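PDB 3V7D: cell division control protein 4 from Saccharomyces cerevisiae, which serves as the substrate-recognition subunit of an SCF ubiquitin ligase, binding phosphorylated targets such as the CDK inhibitor SIC1 so that they are ubiquitinated and degraded. Local coordinates for residues Tyr170-Ile175 / Trp232-Glu237; Ile175-Ser180 / Arg207-Val212. The protein carries 1 engineered substitution. All coordinates share one frame; numbering follows the deposited sequence.

Contact 1 (Tyr170-Ile175 / Trp232-Glu237)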
loop_
_atom_site.group_PDB
_atom_site.type_symbol
_atom_site.label_atom_id
_atom_site.label_comp_id
_atom_site.label_asym_id
_atom_site.label_seq_id
_atom_site.Cartn_x
_atom_site.Cartn_y
_atom_site.Cartn_z
ATOM N N TYR B 170 -3.434 2.461 -19.445
ATOM C CA TYR B 170 -4.181 3.684 -19.213
ATOM C C TYR B 170 -3.215 4.794 -18.816
ATOM O O TYR B 170 -2.309 4.582 -18.013
ATOM C CB TYR B 170 -5.224 3.463 -18.118
ATOM C CG TYR B 170 -6.087 4.670 -17.851
ATOM C CD1 TYR B 170 -7.240 4.894 -18.585
ATOM C CD2 TYR B 170 -5.749 5.587 -16.865
ATOM C CE1 TYR B 170 -8.033 5.997 -18.350
ATOM C CE2 TYR B 170 -6.537 6.693 -16.620
ATOM C CZ TYR B 170 -7.678 6.893 -17.366
ATOM O OH TYR B 170 -8.469 7.992 -17.130
ATOM N N ALA B 171 -3.403 5.978 -19.389
ATOM C CA ALA B 171 -2.529 7.106 -19.087
ATOM C C ALA B 171 -3.148 8.029 -18.040
ATOM O O ALA B 171 -2.794 7.977 -16.859
ATOM C CB ALA B 171 -2.202 7.879 -20.358
ATOM N N HIS B 172 -4.082 8.863 -18.487
ATOM C CA HIS B 172 -4.749 9.840 -17.635
ATOM C C HIS B 172 -5.833 10.510 -18.462
ATOM O O HIS B 172 -5.730 10.572 -19.688
ATOM C CB HIS B 172 -3.762 10.907 -17.165
ATOM C CG HIS B 172 -3.219 11.750 -18.278
ATOM N ND1 HIS B 172 -2.138 11.366 -19.044
ATOM C CD2 HIS B 172 -3.618 12.949 -18.764
ATOM C CE1 HIS B 172 -1.889 12.297 -19.948
ATOM N NE2 HIS B 172 -2.772 13.268 -19.800
ATOM N N GLY B 173 -6.868 11.010 -17.797
ATOM C CA GLY B 173 -7.911 11.765 -18.467
ATOM C C GLY B 173 -8.600 11.026 -19.598
ATOM O O GLY B 173 -8.928 11.616 -20.623
ATOM N N GLY B 174 -8.816 9.727 -19.414
ATOM C CA GLY B 174 -9.515 8.929 -20.403
ATOM C C GLY B 174 -8.694 8.607 -21.636
ATOM O O GLY B 174 -9.240 8.212 -22.665
ATOM N N ILE B 175 -7.380 8.774 -21.538
ATOM C CA ILE B 175 -6.481 8.458 -22.642
ATOM C C ILE B 175 -5.839 7.100 -22.392
ATOM O O ILE B 175 -5.405 6.815 -21.276
ATOM C CB ILE B 175 -5.366 9.518 -22.782
ATOM C CG1 ILE B 175 -5.964 10.914 -22.971
ATOM C CG2 ILE B 175 -4.431 9.173 -23.933
ATOM C CD1 ILE B 175 -6.678 11.103 -24.295
ATOM N N TRP B 232 8.039 6.382 -27.905
ATOM C CA TRP B 232 7.214 7.429 -28.494
ATOM C C TRP B 232 6.762 8.425 -27.434
ATOM O O TRP B 232 6.541 8.056 -26.281
ATOM C CB TRP B 232 5.968 6.853 -29.178
ATOM C CG TRP B 232 6.075 5.445 -29.664
ATOM C CD1 TRP B 232 6.120 4.311 -28.904
ATOM C CD2 TRP B 232 6.092 5.013 -31.025
ATOM N NE1 TRP B 232 6.191 3.200 -29.711
ATOM C CE2 TRP B 232 6.174 3.607 -31.025
ATOM C CE3 TRP B 232 6.061 5.680 -32.255
ATOM C CZ2 TRP B 232 6.221 2.856 -32.196
ATOM C CZ3 TRP B 232 6.112 4.935 -33.422
ATOM C CH2 TRP B 232 6.192 3.539 -33.384
ATOM N N LYS B 233 6.622 9.688 -27.828
ATOM C CA LYS B 233 6.003 10.680 -26.960
ATOM C C LYS B 233 4.491 10.498 -26.985
ATOM O O LYS B 233 3.913 10.252 -28.041
ATOM C CB LYS B 233 6.375 12.098 -27.398
ATOM C CG LYS B 233 7.839 12.446 -27.173
ATOM C CD LYS B 233 8.143 13.881 -27.563
ATOM C CE LYS B 233 8.019 14.079 -29.061
ATOM N NZ LYS B 233 9.069 13.332 -29.809
ATOM N N LEU B 234 3.858 10.598 -25.818
ATOM C CA LEU B 234 2.401 10.550 -25.729
ATOM C C LEU B 234 1.829 11.913 -26.099
ATOM O O LEU B 234 2.134 12.911 -25.449
ATOM C CB LEU B 234 1.955 10.166 -24.316
ATOM C CG LEU B 234 0.443 10.093 -24.075
ATOM C CD1 LEU B 234 -0.173 8.916 -24.818
ATOM C CD2 LEU B 234 0.129 10.019 -22.585
ATOM N N PRO B 235 1.010 11.958 -27.160
ATOM C CA PRO B 235 0.408 13.203 -27.656
ATOM C C PRO B 235 -0.439 13.920 -26.603
ATOM O O PRO B 235 -1.138 13.276 -25.817
ATOM C CB PRO B 235 -0.473 12.723 -28.810
ATOM C CG PRO B 235 0.175 11.459 -29.272
ATOM C CD PRO B 235 0.694 10.809 -28.025
ATOM N N LYS B 236 -0.367 15.248 -26.600
ATOM C CA LYS B 236 -1.117 16.073 -25.657
ATOM C C LYS B 236 -2.560 16.292 -26.111
ATOM O O LYS B 236 -2.886 16.103 -27.284
ATOM C CB LYS B 236 -0.416 17.420 -25.447
ATOM C CG LYS B 236 0.680 17.735 -26.465
ATOM C CD LYS B 236 0.116 18.188 -27.811
ATOM C CE LYS B 236 1.227 18.418 -28.828
ATOM N NZ LYS B 236 2.022 17.180 -29.067
ATOM N N GLU B 237 -3.420 16.688 -25.175
ATOM C CA GLU B 237 -4.834 16.920 -25.473
ATOM C C GLU B 237 -5.060 18.238 -26.217
ATOM O O GLU B 237 -4.246 19.159 -26.132
ATOM C CB GLU B 237 -5.677 16.878 -24.192
ATOM C CG GLU B 237 -5.707 15.522 -23.498
ATOM C CD GLU B 237 -4.719 15.424 -22.348
ATOM O OE1 GLU B 237 -3.992 16.409 -22.094
ATOM O OE2 GLU B 237 -4.671 14.362 -21.693
#
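Ala171 and Leu234 face each other across two backbones that share no hydrogen bond, with CA atoms 9.0 Å apart. On one side His172 to Ile175 form a type I' beta turn, with Gly173 and Gly174 at its two central positions. On the other, residues 234-237 are the loop that leaves strand 229-233. Leu234 carries the apolar part. Its CD2 meets Ala171 CB at 3.9 Å and lies obliquely to the His172 ring, 4.0 Å from CE1. Its CD1 approaches Ile175 CG2 more loosely, at 4.4 Å. CG of Leu234 is anti to the backbone N (chi1 179°), beside the carbonyl carbon, and from there its two methyl groups divide between Ala171 and Ile175. Further out, His172 and Glu237 reach toward each other tip to tip. NE2 of His172 gives a weak hydrogen bond to Glu237 OE2, 2.9 Å long but bent to 117° at the hydrogen. Ring and carboxylate planes are 82° apart. Glu237 is poorly ordered, so this link is probably a loose one. An alanine at His172 removes the ring and would probably leave Glu237 OE2 without this donor and Leu234 CD2 without its CE1 contact. Gly174 N bonds Tyr170 OH, which also binds Asp132. The contact lies at the surface, where the turn between strands 165-170 and 175-180 meets the loop after strand 229-233; Leu234 also packs on Ile220 of strand 218-224.

Contact 2 (Ile175-Ser180 / Arg207-Val212)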
loop_
_atom_site.group_PDB
_atom_site.type_symbol
_atom_site.label_atom_id
_atom_site.label_comp_id
_atom_site.label_asym_id
_atom_site.label_seq_id
_atom_site.Cartn_x
_atom_site.Cartn_y
_atom_site.Cartn_z
ATOM N N ILE B 175 -7.380 8.774 -21.538
ATOM C CA ILE B 175 -6.481 8.458 -22.642
ATOM C C ILE B 175 -5.839 7.100 -22.392
ATOM O O ILE B 175 -5.405 6.815 -21.276
ATOM C CB ILE B 175 -5.366 9.518 -22.782
ATOM C CG1 ILE B 175 -5.964 10.914 -22.971
ATOM C CG2 ILE B 175 -4.431 9.173 -23.933
ATOM C CD1 ILE B 175 -6.678 11.103 -24.295
ATOM N N LEU B 176 -5.781 6.259 -23.420
ATOM C CA LEU B 176 -5.144 4.953 -23.274
ATOM C C LEU B 176 -4.342 4.544 -24.508
ATOM O O LEU B 176 -4.606 5.003 -25.618
ATOM C CB LEU B 176 -6.177 3.880 -22.916
ATOM C CG LEU B 176 -7.178 3.450 -23.990
ATOM C CD1 LEU B 176 -6.819 2.079 -24.524
ATOM C CD2 LEU B 176 -8.594 3.447 -23.439
ATOM N N VAL B 177 -3.360 3.672 -24.298
ATOM C CA VAL B 177 -2.501 3.192 -25.373
ATOM C C VAL B 177 -2.636 1.680 -25.525
ATOM O O VAL B 177 -2.705 0.957 -24.528
ATOM C CB VAL B 177 -1.026 3.544 -25.097
ATOM C CG1 VAL B 177 -0.150 3.162 -26.280
ATOM C CG2 VAL B 177 -0.887 5.026 -24.787
ATOM N N SER B 178 -2.674 1.204 -26.768
ATOM C CA SER B 178 -2.813 -0.227 -27.038
ATOM C C SER B 178 -1.733 -0.771 -27.978
ATOM O O SER B 178 -1.183 -0.041 -28.793
ATOM C CB SER B 178 -4.194 -0.525 -27.625
ATOM O OG SER B 178 -4.378 0.148 -28.862
ATOM N N GLY B 179 -1.446 -2.063 -27.853
ATOM C CA GLY B 179 -0.537 -2.752 -28.750
ATOM C C GLY B 179 -1.225 -3.982 -29.307
ATOM O O GLY B 179 -2.027 -4.612 -28.617
ATOM N N SER B 180 -0.916 -4.333 -30.550
ATOM C CA SER B 180 -1.666 -5.377 -31.241
ATOM C C SER B 180 -0.810 -6.274 -32.128
ATOM O O SER B 180 0.373 -6.012 -32.344
ATOM C CB SER B 180 -2.785 -4.749 -32.078
ATOM O OG SER B 180 -3.376 -5.697 -32.946
ATOM N N ARG B 207 4.059 -6.833 -28.197
ATOM C CA ARG B 207 3.796 -7.833 -27.164
ATOM C C ARG B 207 3.506 -7.236 -25.791
ATOM O O ARG B 207 2.760 -7.810 -25.001
ATOM C CB ARG B 207 4.972 -8.804 -27.058
ATOM C CG ARG B 207 4.684 -10.028 -26.212
ATOM C CD ARG B 207 3.501 -10.799 -26.768
ATOM N NE ARG B 207 3.193 -11.985 -25.977
ATOM C CZ ARG B 207 2.400 -11.985 -24.911
ATOM N NH1 ARG B 207 1.833 -10.856 -24.501
ATOM N NH2 ARG B 207 2.172 -13.115 -24.255
ATOM N N CYS B 208 4.102 -6.084 -25.508
ATOM C CA CYS B 208 3.991 -5.468 -24.194
ATOM C C CYS B 208 4.231 -3.973 -24.326
ATOM O O CYS B 208 4.716 -3.516 -25.363
ATOM C CB CYS B 208 5.025 -6.077 -23.243
ATOM S SG CYS B 208 6.759 -5.854 -23.782
ATOM N N LEU B 209 3.898 -3.216 -23.283
ATOM C CA LEU B 209 4.141 -1.774 -23.291
ATOM C C LEU B 209 4.001 -1.130 -21.912
ATOM O O LEU B 209 3.326 -1.661 -21.029
ATOM C CB LEU B 209 3.241 -1.068 -24.318
ATOM C CG LEU B 209 1.766 -0.794 -24.024
ATOM C CD1 LEU B 209 1.587 0.627 -23.535
ATOM C CD2 LEU B 209 0.926 -1.027 -25.266
ATOM N N ASP B 210 4.652 0.016 -21.740
ATOM C CA ASP B 210 4.540 0.801 -20.515
ATOM C C ASP B 210 4.574 2.283 -20.865
ATOM O O ASP B 210 5.014 2.656 -21.952
ATOM C CB ASP B 210 5.684 0.473 -19.556
ATOM C CG ASP B 210 5.354 0.809 -18.108
ATOM O OD1 ASP B 210 4.331 1.486 -17.860
ATOM O OD2 ASP B 210 6.125 0.394 -17.217
ATOM N N ILE B 211 4.107 3.122 -19.945
ATOM C CA ILE B 211 4.170 4.568 -20.118
ATOM C C ILE B 211 4.913 5.199 -18.951
ATOM O O ILE B 211 4.593 4.940 -17.790
ATOM C CB ILE B 211 2.771 5.198 -20.197
ATOM C CG1 ILE B 211 1.956 4.574 -21.333
ATOM C CG2 ILE B 211 2.878 6.710 -20.381
ATOM C CD1 ILE B 211 0.547 5.122 -21.438
ATOM N N VAL B 212 5.909 6.025 -19.254
ATOM C CA VAL B 212 6.677 6.685 -18.205
ATOM C C VAL B 212 6.585 8.197 -18.334
ATOM O O VAL B 212 6.315 8.718 -19.415
ATOM C CB VAL B 212 8.152 6.262 -18.234
ATOM C CG1 VAL B 212 8.270 4.755 -18.073
ATOM C CG2 VAL B 212 8.817 6.725 -19.528
#
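Val177 and Ile211 make the tightest apolar contact between strands 175-180 and 207-212, with Val177 CG2 3.6 Å from Ile211 CD1. The strands run nearly antiparallel, at 163°, but their axes are 7.1 Å apart at the closest and no hydrogen bond joins them. They belong to different sheets and meet through side chains. Val177 uses both methyl groups. Its CG1 is anti to the backbone N (chi1 -175°) and turns to Leu209, where it lies 4.1 Å from CD1. CG2, beside the backbone N, serves Ile211. Ile211 is extended at chi2, which carries CD1 out to the valine. Leu209 also divides its branches. Its CG lies between the backbone N and the carbonyl carbon (chi1 78°). From there CD1 goes to Val177, while CD2 lies against the bare backbone next door, 3.7 Å from Gly179 N and 3.8 Å from Ser178 C. A side chain at Gly179 would point at this methyl group, so the glycine lets Leu209 come close to the main chain. Ser178 points away from the contact, and its OG is hydrogen-bonded to His161 and Trp188. Arg207 turns away too, and its NH2 binds a modified side chain of the bound peptide. Ser178, His161 and Trp188 are consistent with three members of the Asp-His-Ser/Thr-Trp tetrad of WD40 repeats, and the apolar seam is blade-to-blade packing in a beta-propeller.

The two contacts join the same pair of neighbouring propeller blades, WD repeats 2 and 3, and their centres are about 10 Å apart. Contact 2 is buried, and contact 1 closes the same seam at the surface. Along the chain the order is 170-175, 175-180, 207-212 and 232-237, so contact 1 brackets contact 2. Ile175 belongs to both: it ends the turn and begins the strand. The apolar packing is continuous, with Leu234 CD1 4.0 Å from Val177 CG2 and Ala171 CB 4.0 Å from Ile211 CD1. The seam thus runs from the outer turn inward to the strand that carries the peptide-binding Arg207.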